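Local coordinates for protein endoglucanase (Uncultured bacterium, PDB 3X17) that hydrolyses internal beta-1,4-glucosidic bonds of cellulose, as a family 9 endoglucanase with an N-terminal Ig-like domain, at residues Trp308-Tyr320 against Asp332-Ala344. Residues are numbered along the deposited sequence; the frame is centred on the assembly and turned at random.
Sequences WRFLAASGPILDY and DDRDDADDRFWAA. With CA (calcium ion), chain E.
In the (alpha/alpha)6 barrel of this family 9 enzyme, a calcium-binding loop leads into helix 337-351; Y320 holds the loop, and R340 the start of that helix, against the chain leaving helix 294-312. The calcium ion is held by both carboxylate oxygens of D333, by D335 O, D338 OD1, D339 OD2 and a water, with V377 O completing the site. The Y320 ring lies against this loop: D332 CA sits over its centre, 3.5 Å from the centroid, a CH-pi contact. Y320 OH donates to D333 O at 2.8 Å and is also hydrogen-bonded with Q273 NE2. CD2 of the same ring rests over the guanidinium face of R334. Without ring and hydroxyl, as with an alanine here, D333 O is likely to lose this donor and the D332 backbone its cover. L318 continues the packing, its CD1 3.7 Å from R334 O. Farther along, chi2 and chi3 of R340 (176° and -174°) carry its guanidinium across to the other helix end. R340 NH1 donates to L311 O at 2.9 Å and R340 NH2 to S314 O at 3.2 Å, both from above the carbonyl planes, and L311 CD2 covers one guanidinium face. D336 OD2 forms a salt bridge with R340, taking NH2 and, weakly, NE, and is also hydrogen-bonded with T272 OG1. Beyond, W308 CH2 packs on A344 CB at 3.8 Å. The helix end would probably favour R340's cation, while Y320 probably limits movement of the backbone carrying D333's calcium-binding carboxylate.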
# COMPACT_ATOMS: atom_id res chain seq x y z
N TRP A 308 15.93 9.37 18.27
CA TRP A 308 15.18 9.53 19.50
C TRP A 308 15.84 10.54 20.45
O TRP A 308 15.14 11.22 21.19
CB TRP A 308 14.98 8.20 20.22
CG TRP A 308 14.08 8.36 21.41
CD1 TRP A 308 14.45 8.57 22.71
CD2 TRP A 308 12.65 8.46 21.39
NE1 TRP A 308 13.35 8.73 23.49
CE2 TRP A 308 12.23 8.68 22.71
CE3 TRP A 308 11.69 8.30 20.37
CZ2 TRP A 308 10.87 8.76 23.05
CZ3 TRP A 308 10.34 8.39 20.72
CH2 TRP A 308 9.95 8.65 22.04
N ARG A 309 17.17 10.63 20.46
CA ARG A 309 17.84 11.63 21.30
C ARG A 309 17.42 13.03 20.86
O ARG A 309 17.03 13.88 21.68
CB ARG A 309 19.35 11.50 21.19
CG ARG A 309 19.98 10.68 22.30
CD ARG A 309 21.40 10.25 21.94
NE ARG A 309 21.46 8.80 22.01
CZ ARG A 309 22.05 8.01 21.12
NH1 ARG A 309 22.77 8.52 20.13
NH2 ARG A 309 22.00 6.70 21.30
N PHE A 310 17.42 13.25 19.55
CA PHE A 310 16.87 14.49 19.01
C PHE A 310 15.43 14.75 19.45
O PHE A 310 15.12 15.84 19.89
CB PHE A 310 16.98 14.55 17.49
CG PHE A 310 16.54 15.86 16.93
CD1 PHE A 310 17.43 16.93 16.84
CD2 PHE A 310 15.22 16.05 16.54
CE1 PHE A 310 17.01 18.17 16.38
CE2 PHE A 310 14.80 17.28 16.04
CZ PHE A 310 15.69 18.35 15.98
N LEU A 311 14.54 13.77 19.26
CA LEU A 311 13.14 13.95 19.66
C LEU A 311 12.93 14.25 21.15
O LEU A 311 12.03 14.98 21.51
CB LEU A 311 12.28 12.74 19.27
CG LEU A 311 12.13 12.48 17.78
CD1 LEU A 311 11.77 11.02 17.57
CD2 LEU A 311 11.07 13.44 17.21
N ALA A 312 13.72 13.63 22.02
CA ALA A 312 13.52 13.82 23.45
C ALA A 312 13.97 15.22 23.91
O ALA A 312 13.52 15.70 24.95
CB ALA A 312 14.21 12.71 24.25
N ALA A 313 14.69 15.92 23.04
CA ALA A 313 15.22 17.26 23.35
C ALA A 313 14.45 18.32 22.58
O ALA A 313 14.84 19.48 22.56
CB ALA A 313 16.72 17.35 23.00
N SER A 314 13.42 17.92 21.86
CA SER A 314 12.84 18.84 20.90
C SER A 314 11.31 18.79 20.97
O SER A 314 10.74 17.72 21.16
CB SER A 314 13.33 18.48 19.50
OG SER A 314 12.62 19.23 18.54
N GLY A 315 10.66 19.95 20.89
CA GLY A 315 9.20 20.04 20.71
C GLY A 315 8.85 19.73 19.26
O GLY A 315 9.73 19.44 18.44
N PRO A 316 7.56 19.77 18.93
CA PRO A 316 7.10 19.54 17.57
C PRO A 316 7.81 20.49 16.60
O PRO A 316 7.88 21.68 16.85
CB PRO A 316 5.62 19.89 17.66
CG PRO A 316 5.26 19.45 19.08
CD PRO A 316 6.44 19.89 19.88
N ILE A 317 8.35 19.95 15.51
CA ILE A 317 8.79 20.78 14.41
C ILE A 317 8.09 20.31 13.15
O ILE A 317 8.48 19.32 12.53
CB ILE A 317 10.33 20.70 14.22
CG1 ILE A 317 11.02 21.15 15.51
CG2 ILE A 317 10.79 21.56 13.01
CD1 ILE A 317 12.54 20.98 15.50
N LEU A 318 7.05 21.04 12.77
CA LEU A 318 6.18 20.58 11.73
C LEU A 318 5.86 21.72 10.79
O LEU A 318 4.69 22.05 10.58
CB LEU A 318 4.91 19.98 12.35
CG LEU A 318 5.21 18.75 13.26
CD1 LEU A 318 4.03 18.34 14.12
CD2 LEU A 318 5.67 17.57 12.43
N ASP A 319 6.89 22.33 10.23
CA ASP A 319 6.70 23.47 9.32
C ASP A 319 6.75 23.04 7.87
O ASP A 319 7.75 22.45 7.42
CB ASP A 319 7.79 24.52 9.55
CG ASP A 319 7.79 25.04 10.96
OD1 ASP A 319 6.69 25.33 11.49
OD2 ASP A 319 8.89 25.19 11.52
N TYR A 320 5.73 23.42 7.13
CA TYR A 320 5.60 23.04 5.74
C TYR A 320 5.33 24.28 4.87
O TYR A 320 4.22 24.46 4.37
CB TYR A 320 4.49 21.99 5.55
CG TYR A 320 4.68 20.72 6.40
CD1 TYR A 320 5.57 19.73 6.02
CD2 TYR A 320 3.97 20.55 7.58
CE1 TYR A 320 5.74 18.58 6.79
CE2 TYR A 320 4.17 19.43 8.39
CZ TYR A 320 5.01 18.42 7.96
OH TYR A 320 5.18 17.31 8.75
N ASP A 332 2.19 17.04 4.51
CA ASP A 332 2.24 17.94 5.64
C ASP A 332 1.52 17.30 6.84
O ASP A 332 0.36 17.64 7.16
CB ASP A 332 1.64 19.31 5.26
CG ASP A 332 0.27 19.18 4.63
OD1 ASP A 332 -0.03 18.14 3.99
OD2 ASP A 332 -0.53 20.12 4.80
N ASP A 333 2.18 16.30 7.43
CA ASP A 333 1.64 15.57 8.58
C ASP A 333 1.78 16.48 9.81
O ASP A 333 2.88 16.83 10.20
CB ASP A 333 2.42 14.27 8.78
CG ASP A 333 2.11 13.58 10.11
OD1 ASP A 333 1.18 13.98 10.85
OD2 ASP A 333 2.85 12.64 10.45
N ARG A 334 0.66 17.00 10.29
CA ARG A 334 0.69 18.13 11.23
C ARG A 334 0.61 17.74 12.71
O ARG A 334 0.42 18.60 13.58
CB ARG A 334 -0.33 19.21 10.81
CG ARG A 334 -0.10 19.61 9.34
CD ARG A 334 -0.73 20.91 8.88
NE ARG A 334 0.27 21.98 8.84
CZ ARG A 334 0.70 22.60 7.75
NH1 ARG A 334 0.22 22.29 6.55
NH2 ARG A 334 1.62 23.54 7.86
N ASP A 335 0.91 16.47 13.01
CA ASP A 335 0.99 16.00 14.40
C ASP A 335 1.98 14.84 14.53
O ASP A 335 1.84 13.83 13.83
CB ASP A 335 -0.41 15.58 14.88
CG ASP A 335 -0.45 15.13 16.34
OD1 ASP A 335 0.60 15.12 17.02
OD2 ASP A 335 -1.53 14.72 16.81
N ASP A 336 2.95 14.97 15.43
CA ASP A 336 4.00 13.97 15.55
C ASP A 336 3.82 12.97 16.69
O ASP A 336 4.71 12.14 16.96
CB ASP A 336 5.38 14.65 15.62
CG ASP A 336 5.65 15.34 16.96
OD1 ASP A 336 4.85 15.16 17.90
OD2 ASP A 336 6.72 16.00 17.10
N ALA A 337 2.71 13.08 17.43
CA ALA A 337 2.54 12.23 18.64
C ALA A 337 2.32 10.76 18.28
O ALA A 337 2.85 9.86 18.95
CB ALA A 337 1.36 12.77 19.54
N ASP A 338 1.56 10.51 17.22
CA ASP A 338 1.35 9.16 16.77
C ASP A 338 2.62 8.54 16.21
O ASP A 338 2.89 7.35 16.41
CB ASP A 338 0.15 9.02 15.81
CG ASP A 338 0.19 10.00 14.66
OD1 ASP A 338 1.28 10.49 14.31
OD2 ASP A 338 -0.90 10.28 14.10
N ASP A 339 3.41 9.36 15.52
CA ASP A 339 4.76 8.97 15.07
C ASP A 339 5.74 8.72 16.22
O ASP A 339 6.47 7.72 16.21
CB ASP A 339 5.31 10.01 14.09
CG ASP A 339 4.27 10.42 13.05
OD1 ASP A 339 4.11 9.68 12.08
OD2 ASP A 339 3.61 11.47 13.20
N ARG A 340 5.75 9.60 17.23
CA ARG A 340 6.61 9.34 18.41
C ARG A 340 6.21 8.09 19.18
O ARG A 340 7.06 7.30 19.61
CB ARG A 340 6.65 10.53 19.38
CG ARG A 340 7.22 11.81 18.81
CD ARG A 340 7.12 12.95 19.83
NE ARG A 340 7.52 14.24 19.28
CZ ARG A 340 8.55 14.97 19.70
NH1 ARG A 340 9.31 14.55 20.70
NH2 ARG A 340 8.82 16.12 19.12
N PHE A 341 4.91 7.90 19.39
CA PHE A 341 4.42 6.65 20.00
C PHE A 341 5.02 5.45 19.27
O PHE A 341 5.64 4.56 19.89
CB PHE A 341 2.88 6.62 19.93
CG PHE A 341 2.27 5.28 20.28
CD1 PHE A 341 2.06 4.93 21.61
CD2 PHE A 341 1.90 4.38 19.29
CE1 PHE A 341 1.46 3.73 21.95
CE2 PHE A 341 1.28 3.18 19.61
CZ PHE A 341 1.11 2.83 20.96
N TRP A 342 4.88 5.44 17.94
CA TRP A 342 5.32 4.30 17.14
C TRP A 342 6.82 4.07 17.28
O TRP A 342 7.28 2.96 17.48
CB TRP A 342 4.93 4.50 15.68
CG TRP A 342 5.48 3.47 14.74
CD1 TRP A 342 5.56 2.13 14.95
CD2 TRP A 342 5.85 3.69 13.38
NE1 TRP A 342 6.03 1.49 13.82
CE2 TRP A 342 6.22 2.43 12.84
CE3 TRP A 342 5.98 4.83 12.58
CZ2 TRP A 342 6.77 2.30 11.55
CZ3 TRP A 342 6.55 4.71 11.31
CH2 TRP A 342 6.91 3.44 10.80
N ALA A 343 7.58 5.16 17.22
CA ALA A 343 9.02 5.07 17.41
C ALA A 343 9.37 4.54 18.81
O ALA A 343 10.21 3.64 18.94
CB ALA A 343 9.70 6.44 17.15
N ALA A 344 8.73 5.08 19.84
CA ALA A 344 8.89 4.54 21.20
C ALA A 344 8.65 3.04 21.32
O ALA A 344 9.48 2.32 21.88
CB ALA A 344 8.03 5.32 22.23
CA CA E . 1.56 12.05 12.48
O HOH W 1 -0.84 12.39 13.05